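Local coordinates for protein N-acetylneuraminate epimerase (Escherichia coli, PDB 2UVK) that converts the alpha-anomer of N-acetylneuraminic acid to the beta-anomer, speeding the equilibrium between the two forms in the bacterial periplasm, at residues V70-I74 and M109-T114; L101-P106 and T177-S181; K120-G126 and N167-F173; G126-I131 and D163-N167; H155-K159 and A210-L214. Numbering follows the deposited sequence.

Contact 1: residues V70-I74 and M109-T114; sequences VFGGI and MAGHVT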
# COMPACT_ATOMS: atom_id res chain seq x y z
N VAL B 70 -12.07 -3.32 -16.19
CA VAL B 70 -10.65 -2.98 -16.41
C VAL B 70 -10.10 -2.36 -15.12
O VAL B 70 -10.73 -1.49 -14.53
CB VAL B 70 -10.45 -2.01 -17.60
CG1 VAL B 70 -8.99 -1.58 -17.72
CG2 VAL B 70 -10.93 -2.66 -18.90
N PHE B 71 -8.94 -2.86 -14.70
CA PHE B 71 -8.31 -2.51 -13.42
C PHE B 71 -6.95 -1.83 -13.64
O PHE B 71 -6.02 -2.40 -14.22
CB PHE B 71 -8.10 -3.78 -12.59
CG PHE B 71 -9.36 -4.51 -12.33
CD1 PHE B 71 -10.13 -4.24 -11.21
CD2 PHE B 71 -9.76 -5.51 -13.21
CE1 PHE B 71 -11.33 -4.93 -10.98
CE2 PHE B 71 -10.97 -6.21 -12.99
CZ PHE B 71 -11.72 -5.92 -11.88
N GLY B 72 -6.82 -0.61 -13.12
CA GLY B 72 -5.53 0.04 -13.01
C GLY B 72 -4.77 0.30 -14.28
O GLY B 72 -5.34 0.71 -15.30
N GLY B 73 -3.46 0.07 -14.20
CA GLY B 73 -2.50 0.36 -15.26
C GLY B 73 -1.71 1.63 -14.99
O GLY B 73 -1.91 2.32 -14.00
N ILE B 74 -0.81 1.88 -15.91
CA ILE B 74 0.09 3.03 -15.84
C ILE B 74 -0.33 4.05 -16.92
O ILE B 74 -0.47 3.71 -18.08
CB ILE B 74 1.51 2.61 -16.18
CG1 ILE B 74 2.06 1.61 -15.14
CG2 ILE B 74 2.44 3.85 -16.21
CD1 ILE B 74 3.28 0.87 -15.64
N MSE B 109 -2.41 -0.53 -8.98
CA MSE B 109 -2.40 -1.76 -9.76
C MSE B 109 -1.69 -1.56 -11.09
O MSE B 109 -2.28 -1.06 -12.05
CB MSE B 109 -3.84 -2.21 -9.97
CG MSE B 109 -4.50 -2.60 -8.68
SE MSE B 109 -6.37 -3.20 -8.94
CE MSE B 109 -7.16 -1.45 -9.35
N ALA B 110 -0.40 -1.90 -11.13
CA ALA B 110 0.38 -1.98 -12.37
C ALA B 110 1.42 -3.06 -12.25
O ALA B 110 2.22 -2.99 -11.33
CB ALA B 110 1.06 -0.63 -12.71
N GLY B 111 1.35 -4.04 -13.16
CA GLY B 111 2.13 -5.25 -13.01
C GLY B 111 1.41 -6.31 -12.20
O GLY B 111 1.94 -7.40 -11.97
N HIS B 112 0.21 -5.99 -11.76
CA HIS B 112 -0.67 -6.94 -11.09
C HIS B 112 -1.17 -7.98 -12.09
O HIS B 112 -1.10 -7.83 -13.32
CB HIS B 112 -1.84 -6.20 -10.45
CG HIS B 112 -2.64 -5.41 -11.43
ND1 HIS B 112 -2.09 -4.45 -12.26
CD2 HIS B 112 -3.97 -5.43 -11.71
CE1 HIS B 112 -3.04 -3.94 -13.02
NE2 HIS B 112 -4.19 -4.51 -12.69
N VAL B 113 -1.73 -9.05 -11.52
CA VAL B 113 -2.51 -9.99 -12.30
C VAL B 113 -3.97 -9.88 -11.85
O VAL B 113 -4.28 -9.31 -10.80
CB VAL B 113 -2.02 -11.45 -12.12
CG1 VAL B 113 -0.60 -11.60 -12.69
CG2 VAL B 113 -2.15 -11.90 -10.68
N THR B 114 -4.87 -10.42 -12.66
CA THR B 114 -6.27 -10.54 -12.25
C THR B 114 -6.85 -11.83 -12.80
O THR B 114 -6.58 -12.23 -13.94
CB THR B 114 -7.08 -9.31 -12.74
OG1 THR B 114 -6.50 -8.13 -12.17
CG2 THR B 114 -8.53 -9.37 -12.33
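The backbones of 70-74 and 109-114 approach each other most closely through glycine, with the CA atoms of Gly73 and Ala110 4.7 Å apart. Here Gly73 N donates a straight hydrogen bond to Met109 O at 2.7 Å. Gly72 has positive phi, and a CB there would clash with Met109 O, so the close approach depends on a bare backbone; Gly73 likewise has angles suited to glycine. A second bond comes from a side chain: His112 NE2 donates to Phe71 O at 3.2 Å, tying the side chain of one segment to the backbone of the other. Apolar groups fill the flanks. SE of Met109, a selenomethionine, lies 4.1 Å from Phe71 CB, Thr114 CG2 sits 4.0 Å from Phe71 CE2, and Ala110 CB is 3.5 Å from Ile74 CG1. Phe71 also meets Phe173 edge-to-face. The paired glycines following strand 67-71 recall the double glycine of kelch repeats, and the contact joins successive blades of the beta-propeller near its centre.

Contact 2: residues L101-P106 and T177-S181; sequences LMSHAP and TQQWS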
# COMPACT_ATOMS: atom_id res chain seq x y z
N LEU B 101 -16.20 3.25 -12.16
CA LEU B 101 -16.90 2.88 -10.94
C LEU B 101 -16.38 3.73 -9.78
O LEU B 101 -15.19 4.14 -9.77
CB LEU B 101 -16.74 1.38 -10.63
CG LEU B 101 -17.16 0.41 -11.74
CD1 LEU B 101 -17.01 -1.03 -11.27
CD2 LEU B 101 -18.60 0.68 -12.21
N MSE B 102 -17.26 4.02 -8.83
CA MSE B 102 -16.82 4.65 -7.59
C MSE B 102 -16.32 3.51 -6.74
O MSE B 102 -17.09 2.83 -6.07
CB MSE B 102 -17.97 5.40 -6.92
CG MSE B 102 -17.53 6.12 -5.65
SE MSE B 102 -18.91 7.33 -5.00
CE MSE B 102 -18.52 8.92 -6.07
N SER B 103 -15.01 3.27 -6.81
CA SER B 103 -14.41 2.09 -6.22
C SER B 103 -12.92 2.38 -6.03
O SER B 103 -12.28 2.79 -6.98
CB SER B 103 -14.57 0.94 -7.18
OG SER B 103 -14.07 -0.26 -6.66
N HIS B 104 -12.40 2.12 -4.85
CA HIS B 104 -11.01 2.49 -4.52
C HIS B 104 -10.21 1.28 -4.07
O HIS B 104 -10.33 0.85 -2.92
CB HIS B 104 -11.04 3.55 -3.43
CG HIS B 104 -11.65 4.83 -3.90
ND1 HIS B 104 -12.94 5.21 -3.62
CD2 HIS B 104 -11.13 5.79 -4.70
CE1 HIS B 104 -13.17 6.38 -4.21
NE2 HIS B 104 -12.11 6.73 -4.89
N ALA B 105 -9.39 0.73 -4.96
CA ALA B 105 -8.54 -0.38 -4.58
C ALA B 105 -7.50 0.09 -3.56
O ALA B 105 -6.96 1.19 -3.68
CB ALA B 105 -7.86 -0.95 -5.81
N PRO B 106 -7.24 -0.73 -2.54
CA PRO B 106 -6.30 -0.33 -1.50
C PRO B 106 -4.86 -0.18 -1.95
O PRO B 106 -4.06 0.45 -1.23
CB PRO B 106 -6.45 -1.43 -0.45
CG PRO B 106 -6.96 -2.57 -1.20
CD PRO B 106 -7.90 -2.00 -2.18
N THR B 177 -21.21 -5.17 -5.49
CA THR B 177 -21.07 -4.11 -4.48
C THR B 177 -20.07 -3.03 -4.94
O THR B 177 -20.09 -1.90 -4.44
CB THR B 177 -20.56 -4.70 -3.15
OG1 THR B 177 -19.22 -5.15 -3.31
CG2 THR B 177 -21.41 -5.91 -2.73
N GLN B 178 -19.22 -3.40 -5.89
CA GLN B 178 -18.07 -2.59 -6.37
C GLN B 178 -17.02 -2.30 -5.30
O GLN B 178 -16.21 -1.37 -5.46
CB GLN B 178 -18.51 -1.30 -7.04
CG GLN B 178 -19.62 -1.57 -8.04
CD GLN B 178 -20.16 -0.34 -8.74
OE1 GLN B 178 -19.74 0.78 -8.49
NE2 GLN B 178 -21.13 -0.56 -9.65
N GLN B 179 -17.02 -3.11 -4.24
CA GLN B 179 -16.13 -2.95 -3.11
C GLN B 179 -14.99 -3.94 -3.17
O GLN B 179 -15.11 -5.02 -3.76
CB GLN B 179 -16.87 -3.13 -1.79
CG GLN B 179 -18.06 -2.24 -1.60
CD GLN B 179 -17.72 -0.78 -1.76
OE1 GLN B 179 -16.97 -0.22 -0.94
NE2 GLN B 179 -18.23 -0.15 -2.81
N TRP B 180 -13.90 -3.54 -2.50
CA TRP B 180 -12.66 -4.33 -2.40
C TRP B 180 -12.51 -4.95 -1.03
O TRP B 180 -12.73 -4.29 -0.03
CB TRP B 180 -11.43 -3.43 -2.66
CG TRP B 180 -11.37 -3.00 -4.06
CD1 TRP B 180 -11.96 -1.89 -4.62
CD2 TRP B 180 -10.69 -3.66 -5.12
NE1 TRP B 180 -11.70 -1.85 -5.95
CE2 TRP B 180 -10.94 -2.94 -6.31
CE3 TRP B 180 -9.96 -4.86 -5.20
CZ2 TRP B 180 -10.42 -3.33 -7.55
CZ3 TRP B 180 -9.43 -5.24 -6.43
CH2 TRP B 180 -9.67 -4.48 -7.60
N SER B 181 -12.12 -6.22 -1.01
CA SER B 181 -11.94 -6.95 0.24
C SER B 181 -10.56 -7.58 0.33
O SER B 181 -9.95 -7.93 -0.68
CB SER B 181 -13.00 -8.06 0.37
OG SER B 181 -14.30 -7.51 0.45
O HOH W 1 -16.84 2.50 -3.35
O HOH W 2 -20.05 3.28 -9.17
O HOH W 3 -19.79 2.07 -5.63
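Leu101 places its CB 3.7 Å from Gln178 OE1, while its side chain also packs on Phe173. At Met102, a selenomethionine, the link is through water: one molecule accepts from Met102 N and donates to Gln178 OE1, another donates to both Met102 O and Gln178 OE1, and a third joins Met102 O to Gln179 NE2. Ser103 makes the direct polar contacts. Its OG donates to Gln178 O at 2.7 Å and accepts a weak hydrogen bond from Trp180 NE1 at 2.9 Å. The backbone O of His104 then passes 3.6 Å from Trp180 CD1. Ala105 lies over the indole, with its CA 3.7 Å from the centroid of the five-membered ring and almost on the ring normal, a CH-pi contact; its CB is 3.7 Å from Trp180 CE2. Pro106 ends the segment with CD 3.8 Å from Trp180 CB, and its O accepts from Asn128 of the second subunit. The whole is an interblade contact of the kelch propeller, joining the loop after strand 97-100 to outermost strand 179-185 of the next blade, beside the dimer interface.

Contact 3: residues K120-G126 and N167-F173; sequences KAYVTGG and NKFLLSF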
# COMPACT_ATOMS: atom_id res chain seq x y z
N LYS B 120 -16.03 -13.18 -8.64
CA LYS B 120 -15.28 -12.01 -8.14
C LYS B 120 -13.97 -11.90 -8.90
O LYS B 120 -13.42 -12.90 -9.36
CB LYS B 120 -15.00 -12.15 -6.64
CG LYS B 120 -16.28 -12.11 -5.78
CD LYS B 120 -16.08 -12.62 -4.38
CE LYS B 120 -17.42 -12.60 -3.61
NZ LYS B 120 -17.25 -12.81 -2.16
N ALA B 121 -13.46 -10.67 -9.00
CA ALA B 121 -12.15 -10.45 -9.60
C ALA B 121 -11.11 -10.40 -8.50
O ALA B 121 -11.21 -9.60 -7.58
CB ALA B 121 -12.14 -9.16 -10.39
N TYR B 122 -10.12 -11.26 -8.61
CA TYR B 122 -9.04 -11.36 -7.63
C TYR B 122 -7.79 -10.75 -8.25
O TYR B 122 -7.46 -11.02 -9.40
CB TYR B 122 -8.77 -12.82 -7.30
CG TYR B 122 -9.77 -13.43 -6.34
CD1 TYR B 122 -9.45 -13.63 -5.01
CD2 TYR B 122 -11.02 -13.80 -6.77
CE1 TYR B 122 -10.36 -14.21 -4.11
CE2 TYR B 122 -11.94 -14.34 -5.89
CZ TYR B 122 -11.60 -14.52 -4.56
OH TYR B 122 -12.53 -15.12 -3.70
N VAL B 123 -7.10 -9.96 -7.43
CA VAL B 123 -5.92 -9.17 -7.85
C VAL B 123 -4.77 -9.41 -6.88
O VAL B 123 -4.95 -9.40 -5.67
CB VAL B 123 -6.26 -7.66 -7.86
CG1 VAL B 123 -5.01 -6.83 -8.17
CG2 VAL B 123 -7.39 -7.36 -8.87
N THR B 124 -3.58 -9.65 -7.42
CA THR B 124 -2.37 -9.65 -6.59
C THR B 124 -1.22 -9.16 -7.45
O THR B 124 -1.34 -9.06 -8.67
CB THR B 124 -2.08 -11.02 -5.95
OG1 THR B 124 -1.06 -10.87 -4.96
CG2 THR B 124 -1.74 -12.07 -6.97
N GLY B 125 -0.12 -8.83 -6.78
CA GLY B 125 1.06 -8.33 -7.48
C GLY B 125 0.98 -6.86 -7.82
O GLY B 125 -0.01 -6.18 -7.56
N GLY B 126 2.05 -6.39 -8.42
CA GLY B 126 2.15 -5.01 -8.86
C GLY B 126 3.15 -4.20 -8.07
O GLY B 126 3.51 -4.53 -6.92
N ASN B 167 3.24 -5.86 -4.36
CA ASN B 167 2.04 -6.21 -3.61
C ASN B 167 1.89 -7.71 -3.45
O ASN B 167 1.64 -8.43 -4.43
CB ASN B 167 0.79 -5.68 -4.32
CG ASN B 167 -0.46 -5.84 -3.48
OD1 ASN B 167 -0.39 -6.17 -2.30
ND2 ASN B 167 -1.63 -5.55 -4.08
N LYS B 168 2.05 -8.18 -2.20
CA LYS B 168 1.89 -9.61 -1.90
C LYS B 168 0.47 -9.96 -1.45
O LYS B 168 0.16 -11.14 -1.30
CB LYS B 168 2.89 -10.08 -0.82
CG LYS B 168 2.65 -9.53 0.55
CD LYS B 168 3.57 -10.17 1.59
CE LYS B 168 3.34 -9.66 2.97
NZ LYS B 168 4.11 -10.52 3.97
N PHE B 169 -0.37 -8.95 -1.23
CA PHE B 169 -1.75 -9.18 -0.79
C PHE B 169 -2.60 -9.68 -1.93
O PHE B 169 -2.34 -9.38 -3.09
CB PHE B 169 -2.36 -7.93 -0.20
CG PHE B 169 -1.72 -7.49 1.07
CD1 PHE B 169 -2.07 -8.09 2.27
CD2 PHE B 169 -0.77 -6.49 1.08
CE1 PHE B 169 -1.50 -7.69 3.45
CE2 PHE B 169 -0.20 -6.08 2.26
CZ PHE B 169 -0.56 -6.70 3.45
N LEU B 170 -3.63 -10.44 -1.58
CA LEU B 170 -4.65 -10.88 -2.52
C LEU B 170 -5.92 -10.10 -2.21
O LEU B 170 -6.41 -10.11 -1.07
CB LEU B 170 -4.91 -12.39 -2.36
CG LEU B 170 -5.86 -13.04 -3.36
CD1 LEU B 170 -5.32 -13.04 -4.75
CD2 LEU B 170 -6.17 -14.48 -2.92
N LEU B 171 -6.44 -9.41 -3.22
CA LEU B 171 -7.60 -8.54 -3.09
C LEU B 171 -8.74 -9.15 -3.90
O LEU B 171 -8.50 -9.77 -4.93
CB LEU B 171 -7.27 -7.15 -3.67
CG LEU B 171 -5.95 -6.47 -3.23
CD1 LEU B 171 -5.80 -5.13 -4.00
CD2 LEU B 171 -5.88 -6.29 -1.75
N SER B 172 -9.97 -8.98 -3.44
CA SER B 172 -11.11 -9.38 -4.26
C SER B 172 -12.08 -8.22 -4.45
O SER B 172 -12.43 -7.51 -3.51
CB SER B 172 -11.83 -10.62 -3.68
OG SER B 172 -12.42 -10.36 -2.43
N PHE B 173 -12.47 -8.03 -5.71
CA PHE B 173 -13.44 -7.03 -6.12
C PHE B 173 -14.75 -7.75 -6.45
O PHE B 173 -14.76 -8.67 -7.27
CB PHE B 173 -12.92 -6.30 -7.36
CG PHE B 173 -13.95 -5.47 -8.08
CD1 PHE B 173 -14.25 -4.19 -7.67
CD2 PHE B 173 -14.62 -5.99 -9.19
CE1 PHE B 173 -15.20 -3.41 -8.35
CE2 PHE B 173 -15.55 -5.21 -9.85
CZ PHE B 173 -15.84 -3.94 -9.42
O HOH W 4 0.96 -12.43 -4.03
O HOH W 5 -1.89 -4.35 -6.76
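Regular antiparallel pairing gives way at one end to a side-chain bond: Thr124 OG1 donates to Phe169 O at 2.7 Å, and water 4 donates to both Thr124 OG1 and Lys168 O. Beyond it Gly125 N makes a weak bond to Asn167 O at 3.0 Å, and Asn167 N donates to Gly126 O at 2.9 Å. Asn167 OD1 accepts from Phe169 N in an Asx turn that leads into strand 169-173. These are the two middle strands of a four-stranded propeller blade, although 40 residues, 26 of them helical, lie between the segments. Their regular part has Ala121-Phe173 and Val123-Leu171 as hydrogen-bonded pairs, with Phe173 N to Ala121 O at 2.7 Å and Leu171 N to Val123 O at 2.9 Å, and Tyr122-Ser172 as the non-hydrogen-bonded pair between them. Ala121, Val123, Leu171 and Phe173 share one face of the sheet. On the other, Ser172 CB sits 4.0 Å from the Tyr122 ring centroid, a CH-pi contact, while Leu170 CD2 lies 4.0 Å from Tyr122 CD1.

Contact 4: residues G126-I131 and D163-N167; sequences GVNQNI and DYFFN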
# COMPACT_ATOMS: atom_id res chain seq x y z
N GLY B 126 2.05 -6.39 -8.42
CA GLY B 126 2.15 -5.01 -8.86
C GLY B 126 3.15 -4.20 -8.07
O GLY B 126 3.51 -4.53 -6.92
N VAL B 127 3.58 -3.11 -8.70
CA VAL B 127 4.51 -2.19 -8.06
C VAL B 127 3.83 -1.45 -6.91
O VAL B 127 2.59 -1.43 -6.79
CB VAL B 127 5.03 -1.17 -9.08
CG1 VAL B 127 5.69 -1.87 -10.26
CG2 VAL B 127 3.91 -0.19 -9.53
N ASN B 128 4.62 -0.76 -6.09
CA ASN B 128 4.12 0.10 -5.04
C ASN B 128 3.83 1.47 -5.64
O ASN B 128 4.70 2.07 -6.29
CB ASN B 128 5.17 0.25 -3.93
CG ASN B 128 4.75 1.20 -2.86
OD1 ASN B 128 5.06 2.40 -2.92
ND2 ASN B 128 4.05 0.69 -1.83
N GLN B 129 2.63 1.98 -5.41
CA GLN B 129 2.25 3.22 -6.09
C GLN B 129 3.14 4.39 -5.68
O GLN B 129 3.51 5.19 -6.53
CB GLN B 129 0.80 3.53 -5.86
CG GLN B 129 0.42 3.99 -4.57
CD GLN B 129 -1.09 3.91 -4.34
OE1 GLN B 129 -1.90 3.88 -5.32
NE2 GLN B 129 -1.50 3.84 -3.06
N ASN B 130 3.43 4.51 -4.39
CA ASN B 130 4.23 5.66 -3.94
C ASN B 130 5.66 5.62 -4.49
O ASN B 130 6.22 6.67 -4.85
CB ASN B 130 4.24 5.78 -2.41
CG ASN B 130 2.93 6.32 -1.86
OD1 ASN B 130 2.11 6.82 -2.61
ND2 ASN B 130 2.74 6.23 -0.53
N ILE B 131 6.29 4.44 -4.51
CA ILE B 131 7.67 4.34 -5.02
C ILE B 131 7.69 4.60 -6.52
O ILE B 131 8.50 5.37 -7.02
CB ILE B 131 8.29 2.96 -4.65
CG1 ILE B 131 8.48 2.89 -3.14
CG2 ILE B 131 9.59 2.76 -5.37
CD1 ILE B 131 8.91 1.54 -2.64
N ASP B 163 12.37 -3.80 -0.32
CA ASP B 163 12.23 -2.37 -0.13
C ASP B 163 11.31 -1.74 -1.20
O ASP B 163 11.00 -0.54 -1.11
CB ASP B 163 13.59 -1.68 -0.23
CG ASP B 163 14.56 -2.10 0.87
OD1 ASP B 163 14.13 -2.52 1.94
OD2 ASP B 163 15.77 -1.96 0.64
N TYR B 164 10.97 -2.51 -2.22
CA TYR B 164 10.07 -2.01 -3.29
C TYR B 164 8.60 -2.28 -3.02
O TYR B 164 7.75 -1.76 -3.71
CB TYR B 164 10.44 -2.58 -4.64
CG TYR B 164 11.82 -2.15 -5.10
CD1 TYR B 164 12.03 -0.96 -5.81
CD2 TYR B 164 12.94 -2.90 -4.74
CE1 TYR B 164 13.32 -0.57 -6.21
CE2 TYR B 164 14.20 -2.52 -5.13
CZ TYR B 164 14.39 -1.37 -5.85
OH TYR B 164 15.69 -1.01 -6.20
N PHE B 165 8.31 -3.07 -2.00
CA PHE B 165 6.95 -3.28 -1.55
C PHE B 165 6.04 -3.66 -2.70
O PHE B 165 4.90 -3.18 -2.80
CB PHE B 165 6.45 -2.08 -0.77
CG PHE B 165 7.15 -1.90 0.53
CD1 PHE B 165 6.65 -2.47 1.69
CD2 PHE B 165 8.32 -1.17 0.62
CE1 PHE B 165 7.30 -2.32 2.89
CE2 PHE B 165 8.97 -1.01 1.83
CZ PHE B 165 8.46 -1.58 2.96
N PHE B 166 6.50 -4.54 -3.58
CA PHE B 166 5.58 -5.15 -4.55
C PHE B 166 4.44 -5.86 -3.78
O PHE B 166 4.65 -6.37 -2.68
CB PHE B 166 6.28 -6.12 -5.49
CG PHE B 166 7.14 -5.47 -6.55
CD1 PHE B 166 7.42 -4.11 -6.56
CD2 PHE B 166 7.69 -6.26 -7.53
CE1 PHE B 166 8.18 -3.57 -7.58
CE2 PHE B 166 8.46 -5.71 -8.54
CZ PHE B 166 8.69 -4.35 -8.55
N ASN B 167 3.24 -5.86 -4.36
CA ASN B 167 2.04 -6.21 -3.61
C ASN B 167 1.89 -7.71 -3.45
O ASN B 167 1.64 -8.43 -4.43
CB ASN B 167 0.79 -5.68 -4.32
CG ASN B 167 -0.46 -5.84 -3.48
OD1 ASN B 167 -0.39 -6.17 -2.30
ND2 ASN B 167 -1.63 -5.55 -4.08
O HOH W 6 7.39 -0.46 -6.20
O HOH W 7 2.63 -2.24 -2.25
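Ile131 reaches from the first turn of its helix onto the 163-167 backbone, placing CD1 3.3 Å from Asp163 O and 4.3 Å from Phe165 CD2, at the edge of that ring. Asn128 is the N-cap: its OD1 accepts from Ile131 N at 2.9 Å, and its CB lies 3.3 Å from Tyr164 O. Two waters fill the space between the backbones. One accepts from Asn128 N and donates to Tyr164 O; the other accepts from Asn128 ND2 and donates to Phe165 O. At the other end of the contact, Asn167 N donates to Gly126 O at 2.9 Å, and Val127 CG1 packs 4.0 Å from Phe166 CE1. Phe166 lies close to Glu209, the predicted proton acceptor, so this junction probably helps to shape the surroundings of the active site. Several of its residues also face the second subunit: Asn128 ND2 donates to Pro106 O of the second subunit, and Asp163 OD1 accepts from Tyr182 N of the second subunit. Within the chain, the contact closes the base of the helical insertion, where the path leaves strand 120-125 for helix 129-142 and returns, after helix 146-157, to strand 169-174.

Contact 5: residues H155-K159 and A210-L214; sequences HYFDK and AKPGL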
# COMPACT_ATOMS: atom_id res chain seq x y z
N HIS B 155 19.73 5.88 -6.16
CA HIS B 155 18.92 5.60 -4.97
C HIS B 155 17.83 4.59 -5.34
O HIS B 155 17.53 3.66 -4.59
CB HIS B 155 18.22 6.84 -4.46
CG HIS B 155 19.05 7.73 -3.57
ND1 HIS B 155 19.87 7.24 -2.58
CD2 HIS B 155 19.06 9.08 -3.44
CE1 HIS B 155 20.40 8.26 -1.92
NE2 HIS B 155 19.93 9.38 -2.43
N TYR B 156 17.23 4.77 -6.51
CA TYR B 156 16.09 3.91 -6.89
C TYR B 156 16.45 2.43 -7.05
O TYR B 156 15.71 1.54 -6.61
CB TYR B 156 15.46 4.43 -8.17
CG TYR B 156 14.14 3.75 -8.54
CD1 TYR B 156 12.98 4.06 -7.87
CD2 TYR B 156 14.09 2.86 -9.60
CE1 TYR B 156 11.76 3.45 -8.23
CE2 TYR B 156 12.89 2.24 -9.98
CZ TYR B 156 11.74 2.56 -9.28
OH TYR B 156 10.52 2.02 -9.64
N PHE B 157 17.57 2.14 -7.71
CA PHE B 157 17.92 0.77 -8.04
C PHE B 157 18.76 0.06 -6.97
O PHE B 157 18.81 -1.16 -6.96
CB PHE B 157 18.61 0.70 -9.40
CG PHE B 157 17.71 1.02 -10.54
CD1 PHE B 157 16.75 0.11 -10.92
CD2 PHE B 157 17.81 2.21 -11.24
CE1 PHE B 157 15.89 0.38 -11.98
CE2 PHE B 157 16.94 2.48 -12.29
CZ PHE B 157 15.98 1.56 -12.66
N ASP B 158 19.32 0.81 -6.03
CA ASP B 158 20.21 0.23 -5.01
C ASP B 158 19.41 -0.08 -3.74
O ASP B 158 19.59 0.53 -2.68
CB ASP B 158 21.36 1.19 -4.67
CG ASP B 158 22.38 0.57 -3.74
OD1 ASP B 158 22.42 -0.68 -3.66
OD2 ASP B 158 23.14 1.33 -3.10
N LYS B 159 18.50 -1.03 -3.88
CA LYS B 159 17.69 -1.47 -2.75
C LYS B 159 17.49 -2.96 -2.85
O LYS B 159 17.53 -3.53 -3.93
CB LYS B 159 16.31 -0.79 -2.77
CG LYS B 159 16.29 0.70 -2.90
CD LYS B 159 14.85 1.24 -2.78
CE LYS B 159 14.80 2.76 -2.92
NZ LYS B 159 15.68 3.46 -1.94
N ALA B 210 10.67 -9.51 -9.22
CA ALA B 210 10.71 -9.34 -7.76
C ALA B 210 11.08 -7.94 -7.34
O ALA B 210 10.79 -7.52 -6.23
CB ALA B 210 11.69 -10.35 -7.11
N LYS B 211 11.74 -7.20 -8.23
CA LYS B 211 12.04 -5.78 -8.03
C LYS B 211 12.39 -5.27 -9.41
O LYS B 211 12.59 -6.06 -10.31
CB LYS B 211 13.19 -5.56 -7.06
CG LYS B 211 14.54 -6.19 -7.46
CD LYS B 211 15.72 -5.49 -6.75
CE LYS B 211 16.05 -4.16 -7.40
NZ LYS B 211 17.24 -3.51 -6.74
N PRO B 212 12.46 -3.94 -9.59
CA PRO B 212 12.86 -3.45 -10.91
C PRO B 212 14.17 -4.07 -11.39
O PRO B 212 15.17 -3.99 -10.67
CB PRO B 212 12.93 -1.94 -10.69
CG PRO B 212 11.95 -1.68 -9.61
CD PRO B 212 12.14 -2.84 -8.67
N GLY B 213 14.11 -4.76 -12.53
CA GLY B 213 15.27 -5.41 -13.15
C GLY B 213 15.68 -6.80 -12.67
O GLY B 213 16.68 -7.37 -13.14
N LEU B 214 14.92 -7.35 -11.73
CA LEU B 214 15.16 -8.70 -11.25
C LEU B 214 13.89 -9.51 -11.27
O LEU B 214 12.90 -9.13 -10.64
CB LEU B 214 15.65 -8.64 -9.82
CG LEU B 214 15.90 -9.99 -9.16
CD1 LEU B 214 17.14 -10.71 -9.75
CD2 LEU B 214 16.02 -9.80 -7.66
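The polar part is built on one lysine. The ammonium group of Lys211 donates to two backbone carbonyls, one on the last helical residue, Phe157, and one just beyond, on Lys159, with NZ 2.8 Å from Phe157 O and 2.8 Å from Lys159 O. Carbonyls in the last turn of a helix have no helical N-H to accept from; NZ is also bonded to Asn275 O and Tyr164 OH. The path that brings both oxygens to one nitrogen runs through Asp158, the centre of an inverse gamma turn, in which Lys159 N makes a weak bond to Phe157 O at 3.1 Å.

Apolar contacts converge on Pro212. Its CB lies 4.0 Å from Phe157 CE1, and its CG is 4.0 Å from Tyr156 CE2, so the two aromatic side chains bring their ends to one small ring.

Backbone bonds within 210-214 shape the turn that carries both residues. Ala210 N and Lys211 N both donate to Leu214 O, at 2.7 and 3.3 Å, in a classic beta bulge, and a type II turn from Lys211 to Leu214 puts Gly213 at positive phi. Gly213 N also donates to Glu209, the predicted proton acceptor, which ties this turn to the probable active site. The contact thus joins the end of helix 146-157 to the hairpin of strands 209-211 and 214-215, with helix 266-271 packed against Lys211 and Leu214.

How the contacts relate
The five contacts show how one propeller varies its joints with burial. Contacts 1, 2 and 3 are buried and meet on the sheet containing strands 112-117, 120-125, 169-174 and 179-185: contact 3 pairs its middle strands, whereas contacts 1 and 2 bring the preceding blade to its edges, and Phe71 of contact 1 touches Trp180 of contact 2. Contact 4 shares Gly126 and Asn167 with contact 3 but is only partly buried, with a single direct hydrogen bond between its segments, supplemented by two bridging waters and an apolar Ile131. Contact 5, at the surface, is built on a lysine and a proline; Tyr164 connects it to contact 4 through Tyr156 and Lys211. All but contact 1 touch the second subunit.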